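Local coordinates for hypothetical protein (Uncultured marine organism, PDB 2OD6) that is of unknown function but forms a dimer of ferredoxin-like subunits and holds the keto fatty acid 10-oxohexadecanoic acid in a pocket, at residues 7-12 against 99-104; 45-50 against 61-66. All blocks are in the same frame, centred on the assembly; numbering follows the deposited sequence.

Contact 1: 7-12 against 99-104; sequences FTSFTT and FTTSRC. With OHA (10-oxohexadecanoic acid), chain E.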
loop_
_atom_site.group_PDB
_atom_site.type_symbol
_atom_site.label_atom_id
_atom_site.label_comp_id
_atom_site.label_asym_id
_atom_site.label_seq_id
_atom_site.Cartn_x
_atom_site.Cartn_y
_atom_site.Cartn_z
ATOM N N PHE A 7 -7.451 -7.848 5.764
ATOM C CA PHE A 7 -6.225 -7.331 6.346
ATOM C C PHE A 7 -5.194 -7.095 5.214
ATOM O O PHE A 7 -5.133 -7.902 4.282
ATOM C CB PHE A 7 -5.637 -8.346 7.333
ATOM C CG PHE A 7 -6.084 -8.156 8.755
ATOM C CD1 PHE A 7 -7.429 -8.050 9.071
ATOM C CD2 PHE A 7 -5.154 -8.073 9.778
ATOM C CE1 PHE A 7 -7.854 -7.872 10.396
ATOM C CE2 PHE A 7 -5.572 -7.905 11.105
ATOM C CZ PHE A 7 -6.922 -7.806 11.403
ATOM N N THR A 8 -4.417 -6.004 5.309
ATOM C CA THR A 8 -3.361 -5.655 4.345
ATOM C C THR A 8 -2.159 -5.090 5.037
ATOM O O THR A 8 -2.290 -4.215 5.871
ATOM C CB THR A 8 -3.832 -4.629 3.311
ATOM O OG1 THR A 8 -4.937 -5.175 2.581
ATOM C CG2 THR A 8 -2.735 -4.308 2.262
ATOM N N SER A 9 -0.996 -5.622 4.683
ATOM C CA SER A 9 0.275 -5.163 5.211
ATOM C C SER A 9 1.052 -4.512 4.074
ATOM O O SER A 9 0.973 -4.993 2.933
ATOM C CB SER A 9 1.032 -6.327 5.757
ATOM O OG SER A 9 0.345 -6.921 6.822
ATOM N N PHE A 10 1.769 -3.430 4.387
ATOM C CA PHE A 10 2.623 -2.730 3.432
ATOM C C PHE A 10 3.969 -2.721 3.999
ATOM O O PHE A 10 4.173 -2.113 5.040
ATOM C CB PHE A 10 2.182 -1.275 3.238
ATOM C CG PHE A 10 0.755 -1.130 2.841
ATOM C CD1 PHE A 10 0.367 -1.222 1.517
ATOM C CD2 PHE A 10 -0.214 -0.931 3.801
ATOM C CE1 PHE A 10 -0.965 -1.094 1.158
ATOM C CE2 PHE A 10 -1.548 -0.802 3.445
ATOM C CZ PHE A 10 -1.929 -0.892 2.128
ATOM N N THR A 11 4.874 -3.459 3.387
ATOM C CA THR A 11 6.274 -3.457 3.893
ATOM C C THR A 11 7.060 -2.555 2.981
ATOM O O THR A 11 7.072 -2.780 1.738
ATOM C CB THR A 11 6.797 -4.894 3.867
ATOM O OG1 THR A 11 6.005 -5.695 4.752
ATOM C CG2 THR A 11 8.249 -4.981 4.273
ATOM N N THR A 12 7.814 -1.632 3.576
ATOM C CA THR A 12 8.707 -0.767 2.833
ATOM C C THR A 12 10.097 -1.269 3.104
ATOM O O THR A 12 10.505 -1.470 4.272
ATOM C CB THR A 12 8.558 0.760 3.187
ATOM O OG1 THR A 12 7.218 1.172 2.875
ATOM C CG2 THR A 12 9.573 1.612 2.396
ATOM N N PHE A 99 13.627 -2.560 6.847
ATOM C CA PHE A 99 12.206 -2.910 6.409
ATOM C C PHE A 99 11.322 -2.299 7.448
ATOM O O PHE A 99 11.671 -2.352 8.611
ATOM C CB PHE A 99 11.942 -4.396 6.486
ATOM C CG PHE A 99 12.743 -5.192 5.542
ATOM C CD1 PHE A 99 14.008 -5.617 5.889
ATOM C CD2 PHE A 99 12.247 -5.519 4.302
ATOM C CE1 PHE A 99 14.779 -6.345 4.992
ATOM C CE2 PHE A 99 12.999 -6.248 3.398
ATOM C CZ PHE A 99 14.267 -6.675 3.744
ATOM N N THR A 100 10.186 -1.737 7.056
ATOM C CA THR A 100 9.199 -1.263 8.028
ATOM C C THR A 100 7.835 -1.633 7.478
ATOM O O THR A 100 7.585 -1.461 6.289
ATOM C CB THR A 100 9.311 0.279 8.316
ATOM O OG1 THR A 100 9.293 1.017 7.083
ATOM C CG2 THR A 100 10.593 0.609 9.099
ATOM N N THR A 101 6.972 -2.197 8.326
ATOM C CA THR A 101 5.651 -2.663 7.885
ATOM C C THR A 101 4.514 -1.919 8.549
ATOM O O THR A 101 4.520 -1.711 9.752
ATOM C CB THR A 101 5.462 -4.170 8.089
ATOM O OG1 THR A 101 6.507 -4.858 7.407
ATOM C CG2 THR A 101 4.120 -4.639 7.487
ATOM N N SER A 102 3.533 -1.523 7.744
ATOM C CA SER A 102 2.321 -0.977 8.269
ATOM C C SER A 102 1.254 -2.004 8.033
ATOM O O SER A 102 0.873 -2.268 6.893
ATOM C CB SER A 102 2.023 0.394 7.651
ATOM O OG SER A 102 2.899 1.326 8.295
ATOM N N ARG A 103 0.762 -2.584 9.121
ATOM C CA ARG A 103 -0.306 -3.584 9.062
ATOM C C ARG A 103 -1.651 -2.910 9.317
ATOM O O ARG A 103 -1.807 -2.169 10.307
ATOM C CB ARG A 103 -0.048 -4.687 10.079
ATOM C CG ARG A 103 1.325 -5.347 9.912
ATOM C CD ARG A 103 1.513 -6.543 10.820
ATOM N NE ARG A 103 2.544 -7.436 10.295
ATOM C CZ ARG A 103 3.851 -7.308 10.516
ATOM N NH1 ARG A 103 4.328 -6.338 11.289
ATOM N NH2 ARG A 103 4.692 -8.180 9.969
ATOM N N CYS A 104 -2.613 -3.214 8.439
ATOM C CA CYS A 104 -3.905 -2.524 8.354
ATOM C C CYS A 104 -5.097 -3.466 8.291
ATOM O O CYS A 104 -4.951 -4.633 7.993
ATOM C CB CYS A 104 -3.944 -1.647 7.081
ATOM S SG CYS A 104 -2.524 -0.500 7.019
HETATM O O2 OHA E . 1.836 -9.246 6.410
HETATM C C16 OHA E . 3.014 -9.084 6.717
HETATM O O3 OHA E . 3.224 -8.293 7.744
HETATM C C15 OHA E . 4.175 -9.771 6.014
HETATM C C14 OHA E . 5.511 -9.037 6.239
HETATM C C13 OHA E . 6.779 -9.805 5.791
HETATM C C12 OHA E . 7.691 -9.034 4.814
HETATM C C11 OHA E . 9.158 -9.539 4.749
HETATM C C10 OHA E . 9.756 -9.713 3.338
HETATM C C9 OHA E . 9.307 -11.052 2.712
HETATM C C8 OHA E . 9.460 -11.193 1.179
HETATM C C7 OHA E . 8.747 -12.454 0.671
HETATM O O1 OHA E . 7.553 -12.428 0.382
HETATM C C6 OHA E . 9.441 -13.789 0.513
HETATM C C5 OHA E . 10.948 -13.733 0.758
HETATM C C4 OHA E . 11.586 -15.104 0.468
HETATM C C3 OHA E . 13.126 -15.147 0.516
HETATM C C2 OHA E . 13.853 -14.135 -0.380
HETATM C C1 OHA E . 14.684 -13.175 0.461
HETATM O O HOH W 1 -2.305 -6.809 8.180
HETATM O O HOH W 2 11.934 0.890 5.341
#

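Contact 2: 45-50 against 61-66; sequences LKFSMN and VVMTYE. With OHA (10-oxohexadecanoic acid), chain E.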
loop_
_atom_site.group_PDB
_atom_site.type_symbol
_atom_site.label_atom_id
_atom_site.label_comp_id
_atom_site.label_asym_id
_atom_site.label_seq_id
_atom_site.Cartn_x
_atom_site.Cartn_y
_atom_site.Cartn_z
ATOM N N LEU A 45 -4.494 -13.164 -0.708
ATOM C CA LEU A 45 -5.273 -12.940 -1.934
ATOM C C LEU A 45 -4.374 -12.422 -3.078
ATOM O O LEU A 45 -4.525 -12.844 -4.230
ATOM C CB LEU A 45 -6.454 -11.987 -1.673
ATOM C CG LEU A 45 -7.674 -12.407 -0.838
ATOM C CD1 LEU A 45 -8.558 -11.142 -0.624
ATOM C CD2 LEU A 45 -8.486 -13.577 -1.431
ATOM N N LYS A 46 -3.415 -11.559 -2.745
ATOM C CA LYS A 46 -2.588 -10.902 -3.732
ATOM C C LYS A 46 -1.326 -10.399 -3.077
ATOM O O LYS A 46 -1.330 -9.984 -1.887
ATOM C CB LYS A 46 -3.344 -9.731 -4.393
ATOM C CG LYS A 46 -2.620 -9.065 -5.548
ATOM C CD LYS A 46 -3.408 -7.868 -6.111
ATOM C CE LYS A 46 -2.469 -6.807 -6.735
ATOM N NZ LYS A 46 -3.272 -5.756 -7.380
ATOM N N PHE A 47 -0.234 -10.454 -3.854
ATOM C CA PHE A 47 1.031 -9.799 -3.492
ATOM C C PHE A 47 1.463 -8.812 -4.606
ATOM O O PHE A 47 1.204 -9.061 -5.777
ATOM C CB PHE A 47 2.120 -10.837 -3.314
ATOM C CG PHE A 47 3.498 -10.256 -3.189
ATOM C CD1 PHE A 47 3.985 -9.901 -1.961
ATOM C CD2 PHE A 47 4.327 -10.100 -4.318
ATOM C CE1 PHE A 47 5.256 -9.368 -1.833
ATOM C CE2 PHE A 47 5.608 -9.569 -4.200
ATOM C CZ PHE A 47 6.076 -9.223 -2.951
ATOM N N SER A 48 2.141 -7.709 -4.237
ATOM C CA SER A 48 2.740 -6.795 -5.251
ATOM C C SER A 48 3.970 -6.201 -4.713
ATOM O O SER A 48 4.065 -6.081 -3.512
ATOM C CB SER A 48 1.752 -5.729 -5.769
ATOM O OG SER A 48 1.483 -4.702 -4.831
HETATM N N MSE A 49 4.933 -5.923 -5.601
HETATM C CA MSE A 49 6.159 -5.182 -5.254
HETATM C C MSE A 49 6.165 -3.939 -6.141
HETATM O O MSE A 49 5.903 -4.024 -7.325
HETATM C CB MSE A 49 7.423 -6.061 -5.404
HETATM C CG MSE A 49 8.726 -5.406 -5.160
HETATM SE SE MSE A 49 9.902 -6.902 -4.670
HETATM C CE MSE A 49 9.475 -8.003 -6.317
ATOM N N ASN A 50 6.546 -2.783 -5.569
ATOM C CA ASN A 50 6.310 -1.481 -6.248
ATOM C C ASN A 50 7.489 -0.652 -6.047
ATOM O O ASN A 50 7.872 -0.553 -4.910
ATOM C CB ASN A 50 5.074 -0.804 -5.625
ATOM C CG ASN A 50 3.835 -1.676 -5.671
ATOM O OD1 ASN A 50 3.106 -1.652 -6.660
ATOM N ND2 ASN A 50 3.561 -2.457 -4.558
ATOM N N VAL A 61 11.257 -0.211 -2.351
ATOM C CA VAL A 61 10.041 -0.896 -2.864
ATOM C C VAL A 61 9.047 -0.930 -1.774
ATOM O O VAL A 61 9.368 -1.021 -0.618
ATOM C CB VAL A 61 10.375 -2.303 -3.378
ATOM C CG1 VAL A 61 11.370 -2.176 -4.585
ATOM C CG2 VAL A 61 10.944 -3.215 -2.283
ATOM N N VAL A 62 7.770 -0.894 -2.150
ATOM C CA VAL A 62 6.726 -1.223 -1.223
ATOM C C VAL A 62 6.103 -2.543 -1.674
ATOM O O VAL A 62 5.680 -2.692 -2.814
ATOM C CB VAL A 62 5.615 -0.106 -1.139
ATOM C CG1 VAL A 62 4.416 -0.547 -0.242
ATOM C CG2 VAL A 62 6.235 1.182 -0.602
HETATM N N MSE A 63 6.019 -3.477 -0.728
HETATM C CA MSE A 63 5.413 -4.764 -0.907
HETATM C C MSE A 63 4.024 -4.824 -0.245
HETATM O O MSE A 63 3.855 -4.461 0.941
HETATM C CB MSE A 63 6.377 -5.796 -0.349
HETATM C CG MSE A 63 7.670 -5.837 -1.166
HETATM SE SE MSE A 63 8.759 -7.303 -0.478
HETATM C CE MSE A 63 9.331 -6.579 1.154
ATOM N N THR A 64 3.005 -5.239 -0.973
ATOM C CA THR A 64 1.725 -5.266 -0.392
ATOM C C THR A 64 1.302 -6.735 -0.291
ATOM O O THR A 64 1.491 -7.491 -1.227
ATOM C CB THR A 64 0.683 -4.456 -1.213
ATOM O OG1 THR A 64 0.417 -5.173 -2.410
ATOM C CG2 THR A 64 1.201 -3.051 -1.549
ATOM N N TYR A 65 0.760 -7.120 0.868
ATOM C CA TYR A 65 0.188 -8.437 1.102
ATOM C C TYR A 65 -1.294 -8.269 1.394
ATOM O O TYR A 65 -1.657 -7.660 2.390
ATOM C CB TYR A 65 0.869 -9.047 2.309
ATOM C CG TYR A 65 2.313 -9.235 2.121
ATOM C CD1 TYR A 65 3.188 -8.190 2.414
ATOM C CD2 TYR A 65 2.838 -10.422 1.627
ATOM C CE1 TYR A 65 4.582 -8.317 2.246
ATOM C CE2 TYR A 65 4.261 -10.564 1.458
ATOM C CZ TYR A 65 5.085 -9.504 1.769
ATOM O OH TYR A 65 6.414 -9.641 1.596
ATOM N N GLU A 66 -2.160 -8.757 0.536
ATOM C CA GLU A 66 -3.566 -8.596 0.742
ATOM C C GLU A 66 -4.139 -9.932 1.234
ATOM O O GLU A 66 -4.180 -10.890 0.483
ATOM C CB GLU A 66 -4.264 -8.214 -0.564
ATOM C CG GLU A 66 -4.072 -6.756 -0.936
ATOM C CD GLU A 66 -4.521 -6.431 -2.320
ATOM O OE1 GLU A 66 -5.683 -6.726 -2.708
ATOM O OE2 GLU A 66 -3.684 -5.845 -3.023
HETATM O O2 OHA E . 1.836 -9.246 6.410
HETATM C C16 OHA E . 3.014 -9.084 6.717
HETATM O O3 OHA E . 3.224 -8.293 7.744
HETATM C C15 OHA E . 4.175 -9.771 6.014
HETATM C C14 OHA E . 5.511 -9.037 6.239
HETATM C C13 OHA E . 6.779 -9.805 5.791
HETATM C C12 OHA E . 7.691 -9.034 4.814
HETATM C C11 OHA E . 9.158 -9.539 4.749
HETATM C C10 OHA E . 9.756 -9.713 3.338
HETATM C C9 OHA E . 9.307 -11.052 2.712
HETATM C C8 OHA E . 9.460 -11.193 1.179
HETATM C C7 OHA E . 8.747 -12.454 0.671
HETATM O O1 OHA E . 7.553 -12.428 0.382
HETATM C C6 OHA E . 9.441 -13.789 0.513
HETATM C C5 OHA E . 10.948 -13.733 0.758
HETATM C C4 OHA E . 11.586 -15.104 0.468
HETATM C C3 OHA E . 13.126 -15.147 0.516
HETATM C C2 OHA E . 13.853 -14.135 -0.380
HETATM C C1 OHA E . 14.684 -13.175 0.461
HETATM O O HOH W 3 -5.190 -4.910 -5.297
#

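Contact 1: 7-12 against 99-104
Residues 7-12 and 99-104 are antiparallel strand neighbours. Their backbones share six hydrogen bonds, two at each of the pairs Thr8-Cys104, Phe10-Ser102 and Thr12-Thr100. The straightest runs from Thr12 N to Thr100 O (2.7 Å, 176° at the hydrogen).

Polar side chains meet on the face of Ser9, Thr11, Thr101 and Arg103. Thr11 OG1 and Thr101 OG1, each anti to its own carbonyl carbon, share a 2.8 Å hydrogen bond. The carboxyl group of the fatty acid lies between Ser9 and Arg103, while Thr11 OG1 faces its chain at C14. Ser9 OG donates a hydrogen bond to ligand O2 (2.8 Å) and accepts one from a water. Arg103, extended from CG to NE, brings NH2 within 2.7 Å and NE within 2.8 Å of O3. Thr101 CG2 lies 4.0 Å above the centre of the guanidinium plane. The arginine would probably favour a charged carboxylate. These first and last strands of the ferredoxin-like sheet thus form the carboxylate-binding end of the lipid pocket.

On the face of Phe10 and Cys104, Cys104 SG makes a sulfur-aromatic contact at the edge of the Phe10 ring, 3.7 Å from CE2.

Strand 59-67 flanks 7-12 on its other side. Phe73 of helix 70-85 packs on Ser9 and Arg103. Asn54 of the second subunit bonds to the backbone of Thr101 and Arg103, and the sheet continues into that subunit at Cys104.

Contact 2: 45-50 against 61-66
Phe47 and Tyr65 lie side by side on one face of this antiparallel hairpin, in a non-hydrogen-bonded pair. They form an offset edge-to-face stack with planes at 62°. The Phe47 edge points at the Tyr65 face, with CD1 3.5 Å from Tyr65 CE2. The opposite face of Tyr65 takes C15 of the fatty acid, 4.0 Å above the plane and toward the rim. Tyr65 OH donates a hydrogen bond to the keto oxygen O1 (3.2 Å). An alanine here would remove hydroxyl and ring, and would probably leave the keto group without this bond and Phe47 and the lipid chain less well packed. Met63, as selenomethionine, sets SE at the edge of the Phe47 ring and CE 3.8 Å from lipid C10.

On the other face, Ser48 OG and Thr64 OG1 are hydrogen-bonded at 2.7 Å. Asn50 ND2 donates to both Ser48 OG (3.1 Å) and Val62 O, which fixes its amide. A classic beta bulge sets Leu45 and Lys46 against Glu66. A water joins Lys46 NZ to Glu66 OE2, while Glu66 OE1 forms a salt bridge with Lys46 of the second subunit.

One face is thus mostly apolar and suited to a lipid; the other is largely polar and serves the dimer interface.

Overall arrangement
From the N terminus, strand 7-15 comes first, and helix 18-40 follows it. The hairpin of strands 44-52 and 59-67 is next, and contact 2 closes this short loop. Helices 70-85 and 90-93 then lead to strand 98-109, which returns to the first strand. Contact 1 closes this long loop, so contact 2 is nested inside it. The two are joined directly, since 7-12 and 61-66 are neighbouring strands with probable hydrogen bonds between Met63 N and Thr11 O and between Tyr65 N and Ser9 O. With that pairing, they complete the 2-3-1-4 strand order of the ferredoxin-like fold. Both touch the fatty acid and the second subunit.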